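Local coordinates for hydratase ChsH2 (Mycobacterium tuberculosis KZN 4207, PDB 4WNB), which catalyses the hydration of a steroid enoyl-CoA, 3-oxo-4,17-pregnadiene-20-carboxyl-CoA, during the degradation of the cholesterol side chain, at residues F143-I148 with E159-I164; T110-L115 with D154-E159. All coordinates share one frame; numbering follows the deposited sequence.

Overall arrangement
Interactions 1 and 2 use three neighbouring strands of one antiparallel sheet in this hot-dog-clan hydratase. In interaction 1, strand 155-167 pairs with 141-152; in interaction 2 its beginning pairs with the end of strand 101-111. The contact centres lie about 17 Å apart, and the two share Glu159. This residue chelates cadmium together with His147 of interaction 1, while the calcium ion held by His112 and Asp156 of interaction 2 sits 5.6 Å from the cadmium ion. The metals thus mark one end of the paired strands. The other end of interaction 1 reaches the steroid-CoA ligand: Phe143 and Arg163 belong to its pocket, and the Arg163 side chain comes within about 3 Å of it.

Interaction 1. Residues F143-I148 with E159-I164. With CD (cadmium ion), chain C.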
loop_
_atom_site.group_PDB
_atom_site.type_symbol
_atom_site.label_atom_id
_atom_site.label_comp_id
_atom_site.label_asym_id
_atom_site.label_seq_id
_atom_site.Cartn_x
_atom_site.Cartn_y
_atom_site.Cartn_z
ATOM N N PHE A 143 1.302 -31.108 -11.924
ATOM C CA PHE A 143 0.272 -30.151 -11.529
ATOM C C PHE A 143 -0.204 -30.411 -10.103
ATOM O O PHE A 143 -0.629 -31.506 -9.758
ATOM C CB PHE A 143 -0.897 -30.200 -12.509
ATOM C CG PHE A 143 -0.543 -29.698 -13.880
ATOM C CD1 PHE A 143 -0.081 -30.568 -14.855
ATOM C CD2 PHE A 143 -0.649 -28.348 -14.188
ATOM C CE1 PHE A 143 0.257 -30.103 -16.111
ATOM C CE2 PHE A 143 -0.317 -27.879 -15.439
ATOM C CZ PHE A 143 0.138 -28.754 -16.403
ATOM N N ILE A 144 -0.119 -29.378 -9.277
ATOM C CA ILE A 144 -0.451 -29.477 -7.870
ATOM C C ILE A 144 -1.624 -28.585 -7.514
ATOM O O ILE A 144 -1.566 -27.373 -7.728
ATOM C CB ILE A 144 0.743 -29.074 -7.001
ATOM C CG1 ILE A 144 1.917 -30.032 -7.251
ATOM C CG2 ILE A 144 0.338 -29.012 -5.538
ATOM C CD1 ILE A 144 3.255 -29.396 -6.928
ATOM N N ASN A 145 -2.671 -29.187 -6.964
ATOM C CA ASN A 145 -3.830 -28.430 -6.507
ATOM C C ASN A 145 -3.813 -28.218 -5.008
ATOM O O ASN A 145 -3.498 -29.125 -4.242
ATOM C CB ASN A 145 -5.137 -29.137 -6.893
ATOM C CG ASN A 145 -5.253 -29.363 -8.385
ATOM O OD1 ASN A 145 -5.583 -28.451 -9.138
ATOM N ND2 ASN A 145 -4.982 -30.584 -8.819
ATOM N N GLN A 146 -4.174 -27.014 -4.597
ATOM C CA GLN A 146 -4.310 -26.714 -3.183
ATOM C C GLN A 146 -5.704 -26.193 -2.926
ATOM O O GLN A 146 -6.266 -25.441 -3.719
ATOM C CB GLN A 146 -3.257 -25.703 -2.736
ATOM C CG GLN A 146 -3.265 -25.421 -1.247
ATOM C CD GLN A 146 -2.012 -24.708 -0.794
ATOM O OE1 GLN A 146 -2.015 -23.492 -0.595
ATOM N NE2 GLN A 146 -0.921 -25.459 -0.643
ATOM N N HIS A 147 -6.261 -26.597 -1.803
ATOM C CA HIS A 147 -7.616 -26.234 -1.493
ATOM C C HIS A 147 -7.646 -25.403 -0.218
ATOM O O HIS A 147 -7.221 -25.865 0.849
ATOM C CB HIS A 147 -8.449 -27.503 -1.368
ATOM C CG HIS A 147 -9.838 -27.267 -0.901
ATOM N ND1 HIS A 147 -10.211 -27.442 0.413
ATOM C CD2 HIS A 147 -10.950 -26.881 -1.564
ATOM C CE1 HIS A 147 -11.494 -27.169 0.541
ATOM N NE2 HIS A 147 -11.962 -26.819 -0.641
ATOM N N ILE A 148 -8.160 -24.182 -0.341
ATOM C CA ILE A 148 -8.170 -23.209 0.748
ATOM C C ILE A 148 -9.591 -22.959 1.235
ATOM O O ILE A 148 -10.494 -22.790 0.430
ATOM C CB ILE A 148 -7.590 -21.831 0.310
ATOM C CG1 ILE A 148 -6.182 -21.948 -0.275
ATOM C CG2 ILE A 148 -7.705 -20.813 1.445
ATOM C CD1 ILE A 148 -5.296 -22.917 0.382
ATOM N N GLU A 159 -13.978 -20.277 -0.449
ATOM C CA GLU A 159 -12.901 -21.219 -0.701
ATOM C C GLU A 159 -12.195 -20.916 -1.998
ATOM O O GLU A 159 -12.688 -20.163 -2.842
ATOM C CB GLU A 159 -13.430 -22.640 -0.725
ATOM C CG GLU A 159 -14.378 -22.894 -1.855
ATOM C CD GLU A 159 -14.447 -24.344 -2.169
ATOM O OE1 GLU A 159 -15.172 -25.045 -1.419
ATOM O OE2 GLU A 159 -13.761 -24.742 -3.145
ATOM N N MET A 160 -11.012 -21.491 -2.136
ATOM C CA MET A 160 -10.215 -21.295 -3.322
ATOM C C MET A 160 -9.585 -22.620 -3.661
ATOM O O MET A 160 -9.053 -23.309 -2.788
ATOM C CB MET A 160 -9.152 -20.232 -3.116
ATOM C CG MET A 160 -8.121 -20.186 -4.234
ATOM S SD MET A 160 -7.071 -18.733 -4.149
ATOM C CE MET A 160 -6.249 -18.996 -2.577
ATOM N N ASN A 161 -9.718 -23.021 -4.909
ATOM C CA ASN A 161 -8.935 -24.140 -5.374
ATOM C C ASN A 161 -7.951 -23.588 -6.358
ATOM O O ASN A 161 -8.329 -22.989 -7.368
ATOM C CB ASN A 161 -9.799 -25.230 -5.999
ATOM C CG ASN A 161 -9.091 -26.559 -6.016
ATOM O OD1 ASN A 161 -8.139 -26.766 -6.775
ATOM N ND2 ASN A 161 -9.527 -27.462 -5.150
ATOM N N TRP A 162 -6.672 -23.712 -6.055
ATOM C CA TRP A 162 -5.736 -23.212 -7.024
ATOM C C TRP A 162 -4.676 -24.243 -7.368
ATOM O O TRP A 162 -4.464 -25.247 -6.671
ATOM C CB TRP A 162 -5.122 -21.900 -6.559
ATOM C CG TRP A 162 -4.150 -21.993 -5.463
ATOM C CD1 TRP A 162 -4.362 -22.478 -4.208
ATOM C CD2 TRP A 162 -2.794 -21.550 -5.505
ATOM N NE1 TRP A 162 -3.204 -22.374 -3.462
ATOM C CE2 TRP A 162 -2.229 -21.808 -4.240
ATOM C CE3 TRP A 162 -2.003 -20.956 -6.490
ATOM C CZ2 TRP A 162 -0.904 -21.497 -3.940
ATOM C CZ3 TRP A 162 -0.695 -20.642 -6.188
ATOM C CH2 TRP A 162 -0.155 -20.920 -4.928
ATOM N N ARG A 163 -4.074 -24.018 -8.514
ATOM C CA ARG A 163 -3.244 -25.037 -9.120
ATOM C C ARG A 163 -1.940 -24.412 -9.573
ATOM O O ARG A 163 -1.926 -23.306 -10.126
ATOM C CB ARG A 163 -3.984 -25.689 -10.289
ATOM C CG ARG A 163 -3.248 -26.861 -10.938
ATOM C CD ARG A 163 -4.109 -27.489 -12.039
ATOM N NE ARG A 163 -5.425 -27.891 -11.540
ATOM C CZ ARG A 163 -6.535 -27.914 -12.274
ATOM N NH1 ARG A 163 -6.503 -27.547 -13.549
ATOM N NH2 ARG A 163 -7.681 -28.298 -11.734
ATOM N N ILE A 164 -0.841 -25.100 -9.304
ATOM C CA ILE A 164 0.435 -24.674 -9.828
ATOM C C ILE A 164 1.049 -25.813 -10.607
ATOM O O ILE A 164 0.708 -26.978 -10.393
ATOM C CB ILE A 164 1.409 -24.245 -8.733
ATOM C CG1 ILE A 164 1.669 -25.404 -7.773
ATOM C CG2 ILE A 164 0.853 -23.039 -7.970
ATOM C CD1 ILE A 164 2.769 -25.132 -6.781
HETATM CD CD CD C . -13.965 -27.145 -2.230
HETATM O O HOH W 1 -12.796 -27.942 -4.596
#
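Backbone pairing of Ile144 with Ile164, Gln146 with Trp162 and Ile148 with Met160 supplies six N-H to O=C bonds, a regular antiparallel ladder in which these residues form the hydrogen-bonded pairs. Their side chains share one face of the sheet. There Trp162 NE1 donates to Gln146 OE1 (3.3 Å): the acceptor lies in the indole plane, but the donor stands above the amide plane. Apolar contact continues alongside, with Ile148 CG1 against Met160 CE at 3.7 Å.

On the other face Asn145 and Arg163 run side by side. A bend in the arginine chain (chi3 -55°) turns Arg163 NE back onto Asn145 OD1 in a nearly straight bond; its 2.5 Å is unusually short, the exact length doubtful. Amide and guanidinium planes are almost perpendicular. Asn145 ND2 is held by Asp129 O, and Arg163 NH1 bonds to N1A of the steroid-CoA, so the asparagine probably helps to orient a ligand-binding group.

Metal coordination joins the strands near Ile148 and Met160: His147 NE2 binds cadmium at 2.6 Å, Glu159 chelates it with both carboxylate oxygens, and a water adds a fourth ligand.

This hairpin lies between strands 121-136 and 101-111, with Phe94, Leu87 and Ile91 of helix 87-96 packed on Ile144, Gln146 and Ile164, respectively.

Interaction 2. Residues T110-L115 with D154-E159; sequences TYHRYL and DEDVAE. With CA (calcium ion), chain D; CD (cadmium ion), chain C.
His112 places its imidazole beside the backbone N (chi1 -71°) and Asp156 turns CG away from its own N (chi1 177°), bringing the two side chains together at calcium. His112 NE2 binds the ion at 2.2 Å and Asp156 OD2 at 2.0 Å, with ring and carboxylate planes almost perpendicular.

The salt bridge between Arg113 and Glu155 is side-on: Arg113 NE meets Glu155 OE2 at 2.8 Å and Arg113 NH2 meets Glu155 OE1 at 3.1 Å. Both oxygens lie near the guanidinium plane, yet the nitrogens approach from above the carboxylate plane. Arg113 NH2 has a second acidic partner in Glu119.

Thr110 and Glu159 form a hydrogen-bonded antiparallel pair. Thr110 CB packs on Glu159 CG at 3.7 Å, and a water links Thr110 OG1 to Glu159 OE2. Beyond the ladder, Val157 O takes the His112 N-H (2.9 Å) and a water shared with Arg113 O, tying the departing loop to the strand. Leu115 CD2 rests on Val157 CB at 4.0 Å.

Val157 and Ala158 form a classic beta bulge opposite Trp150 of strand 141-152. Ile69 of helix 69-72 packs against Tyr111, Leu115 and Ala158, while Thr110 pairs with a neighbouring chain's strand, continuing the sheet across the interface.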
loop_
_atom_site.group_PDB
_atom_site.type_symbol
_atom_site.label_atom_id
_atom_site.label_comp_id
_atom_site.label_asym_id
_atom_site.label_seq_id
_atom_site.Cartn_x
_atom_site.Cartn_y
_atom_site.Cartn_z
ATOM N N THR A 110 -14.716 -19.489 -4.624
ATOM C CA THR A 110 -16.149 -19.594 -4.382
ATOM C C THR A 110 -16.520 -18.794 -3.150
ATOM O O THR A 110 -15.878 -18.917 -2.101
ATOM C CB THR A 110 -16.575 -21.072 -4.210
ATOM O OG1 THR A 110 -16.334 -21.744 -5.441
ATOM C CG2 THR A 110 -18.042 -21.179 -3.871
ATOM N N TYR A 111 -17.539 -17.950 -3.295
ATOM C CA TYR A 111 -17.993 -17.070 -2.222
ATOM C C TYR A 111 -19.377 -17.484 -1.748
ATOM O O TYR A 111 -20.363 -17.305 -2.468
ATOM C CB TYR A 111 -18.018 -15.612 -2.696
ATOM C CG TYR A 111 -16.804 -15.243 -3.512
ATOM C CD1 TYR A 111 -15.546 -15.155 -2.923
ATOM C CD2 TYR A 111 -16.908 -14.995 -4.872
ATOM C CE1 TYR A 111 -14.430 -14.823 -3.665
ATOM C CE2 TYR A 111 -15.794 -14.659 -5.622
ATOM C CZ TYR A 111 -14.557 -14.578 -5.012
ATOM O OH TYR A 111 -13.453 -14.239 -5.760
ATOM N N HIS A 112 -19.450 -18.024 -0.537
ATOM C CA HIS A 112 -20.711 -18.521 -0.007
ATOM C C HIS A 112 -21.622 -17.358 0.384
ATOM O O HIS A 112 -22.833 -17.420 0.192
ATOM C CB HIS A 112 -20.458 -19.430 1.183
ATOM C CG HIS A 112 -19.854 -20.755 0.811
ATOM N ND1 HIS A 112 -20.372 -21.553 -0.188
ATOM C CD2 HIS A 112 -18.789 -21.425 1.311
ATOM C CE1 HIS A 112 -19.652 -22.656 -0.288
ATOM N NE2 HIS A 112 -18.681 -22.600 0.607
ATOM N N ARG A 113 -21.024 -16.302 0.927
ATOM C CA ARG A 113 -21.752 -15.068 1.222
ATOM C C ARG A 113 -20.796 -13.883 1.239
ATOM O O ARG A 113 -19.575 -14.068 1.277
ATOM C CB ARG A 113 -22.461 -15.147 2.569
ATOM C CG ARG A 113 -21.526 -15.221 3.779
ATOM C CD ARG A 113 -22.298 -14.908 5.064
ATOM N NE ARG A 113 -21.541 -15.116 6.303
ATOM C CZ ARG A 113 -20.896 -14.155 6.956
ATOM N NH1 ARG A 113 -20.879 -12.921 6.466
ATOM N NH2 ARG A 113 -20.245 -14.427 8.080
ATOM N N TYR A 114 -21.361 -12.676 1.238
ATOM C CA TYR A 114 -20.570 -11.464 1.442
ATOM C C TYR A 114 -20.218 -11.267 2.916
ATOM O O TYR A 114 -20.981 -11.642 3.813
ATOM C CB TYR A 114 -21.318 -10.232 0.927
ATOM C CG TYR A 114 -21.347 -10.098 -0.575
ATOM C CD1 TYR A 114 -21.879 -11.106 -1.373
ATOM C CD2 TYR A 114 -20.867 -8.955 -1.197
ATOM C CE1 TYR A 114 -21.906 -10.988 -2.749
ATOM C CE2 TYR A 114 -20.903 -8.817 -2.566
ATOM C CZ TYR A 114 -21.427 -9.836 -3.341
ATOM O OH TYR A 114 -21.459 -9.728 -4.711
ATOM N N LEU A 115 -19.068 -10.645 3.152
ATOM C CA LEU A 115 -18.575 -10.364 4.497
ATOM C C LEU A 115 -18.832 -8.920 4.896
ATOM O O LEU A 115 -18.945 -8.024 4.045
ATOM C CB LEU A 115 -17.072 -10.645 4.600
ATOM C CG LEU A 115 -16.622 -12.041 4.201
ATOM C CD1 LEU A 115 -15.160 -12.201 4.529
ATOM C CD2 LEU A 115 -17.494 -13.084 4.928
ATOM N N ASP A 154 -16.742 -20.647 12.889
ATOM C CA ASP A 154 -16.868 -22.015 12.398
ATOM C C ASP A 154 -17.681 -22.073 11.107
ATOM O O ASP A 154 -17.969 -23.156 10.589
ATOM C CB ASP A 154 -17.507 -22.909 13.471
ATOM C CG ASP A 154 -16.572 -23.177 14.642
ATOM O OD1 ASP A 154 -15.357 -23.376 14.404
ATOM O OD2 ASP A 154 -17.051 -23.187 15.796
ATOM N N GLU A 155 -18.042 -20.904 10.588
ATOM C CA GLU A 155 -18.819 -20.818 9.357
ATOM C C GLU A 155 -17.936 -20.721 8.101
ATOM O O GLU A 155 -17.157 -19.777 7.959
ATOM C CB GLU A 155 -19.759 -19.614 9.416
ATOM C CG GLU A 155 -20.515 -19.379 8.125
ATOM C CD GLU A 155 -21.229 -18.035 8.086
ATOM O OE1 GLU A 155 -21.057 -17.219 9.024
ATOM O OE2 GLU A 155 -21.963 -17.797 7.101
ATOM N N ASP A 156 -18.065 -21.709 7.213
ATOM C CA ASP A 156 -17.422 -21.728 5.887
ATOM C C ASP A 156 -17.983 -20.554 5.075
ATOM O O ASP A 156 -19.171 -20.541 4.760
ATOM C CB ASP A 156 -17.675 -23.114 5.201
ATOM C CG ASP A 156 -17.104 -23.215 3.760
ATOM O OD1 ASP A 156 -16.388 -22.293 3.341
ATOM O OD2 ASP A 156 -17.347 -24.233 3.034
ATOM N N VAL A 157 -17.158 -19.547 4.761
ATOM C CA VAL A 157 -17.657 -18.397 4.000
ATOM C C VAL A 157 -17.088 -18.274 2.574
ATOM O O VAL A 157 -17.652 -17.565 1.743
ATOM C CB VAL A 157 -17.386 -17.049 4.741
ATOM C CG1 VAL A 157 -18.119 -16.999 6.076
ATOM C CG2 VAL A 157 -15.900 -16.818 4.949
ATOM N N ALA A 158 -15.983 -18.959 2.292
ATOM C CA ALA A 158 -15.391 -18.920 0.962
ATOM C C ALA A 158 -14.322 -19.986 0.797
ATOM O O ALA A 158 -13.796 -20.511 1.780
ATOM C CB ALA A 158 -14.785 -17.528 0.681
ATOM N N GLU A 159 -13.978 -20.277 -0.449
ATOM C CA GLU A 159 -12.901 -21.219 -0.701
ATOM C C GLU A 159 -12.195 -20.916 -1.998
ATOM O O GLU A 159 -12.688 -20.163 -2.842
ATOM C CB GLU A 159 -13.430 -22.640 -0.725
ATOM C CG GLU A 159 -14.378 -22.894 -1.855
ATOM C CD GLU A 159 -14.447 -24.344 -2.169
ATOM O OE1 GLU A 159 -15.172 -25.045 -1.419
ATOM O OE2 GLU A 159 -13.761 -24.742 -3.145
HETATM CA CA CA D . -17.511 -24.399 1.047
HETATM CD CD CD C . -13.965 -27.145 -2.230
HETATM O O HOH W 2 -13.675 -22.890 -5.651
HETATM O O HOH W 3 -16.978 -14.597 0.905
HETATM O O HOH W 1 -12.796 -27.942 -4.596
#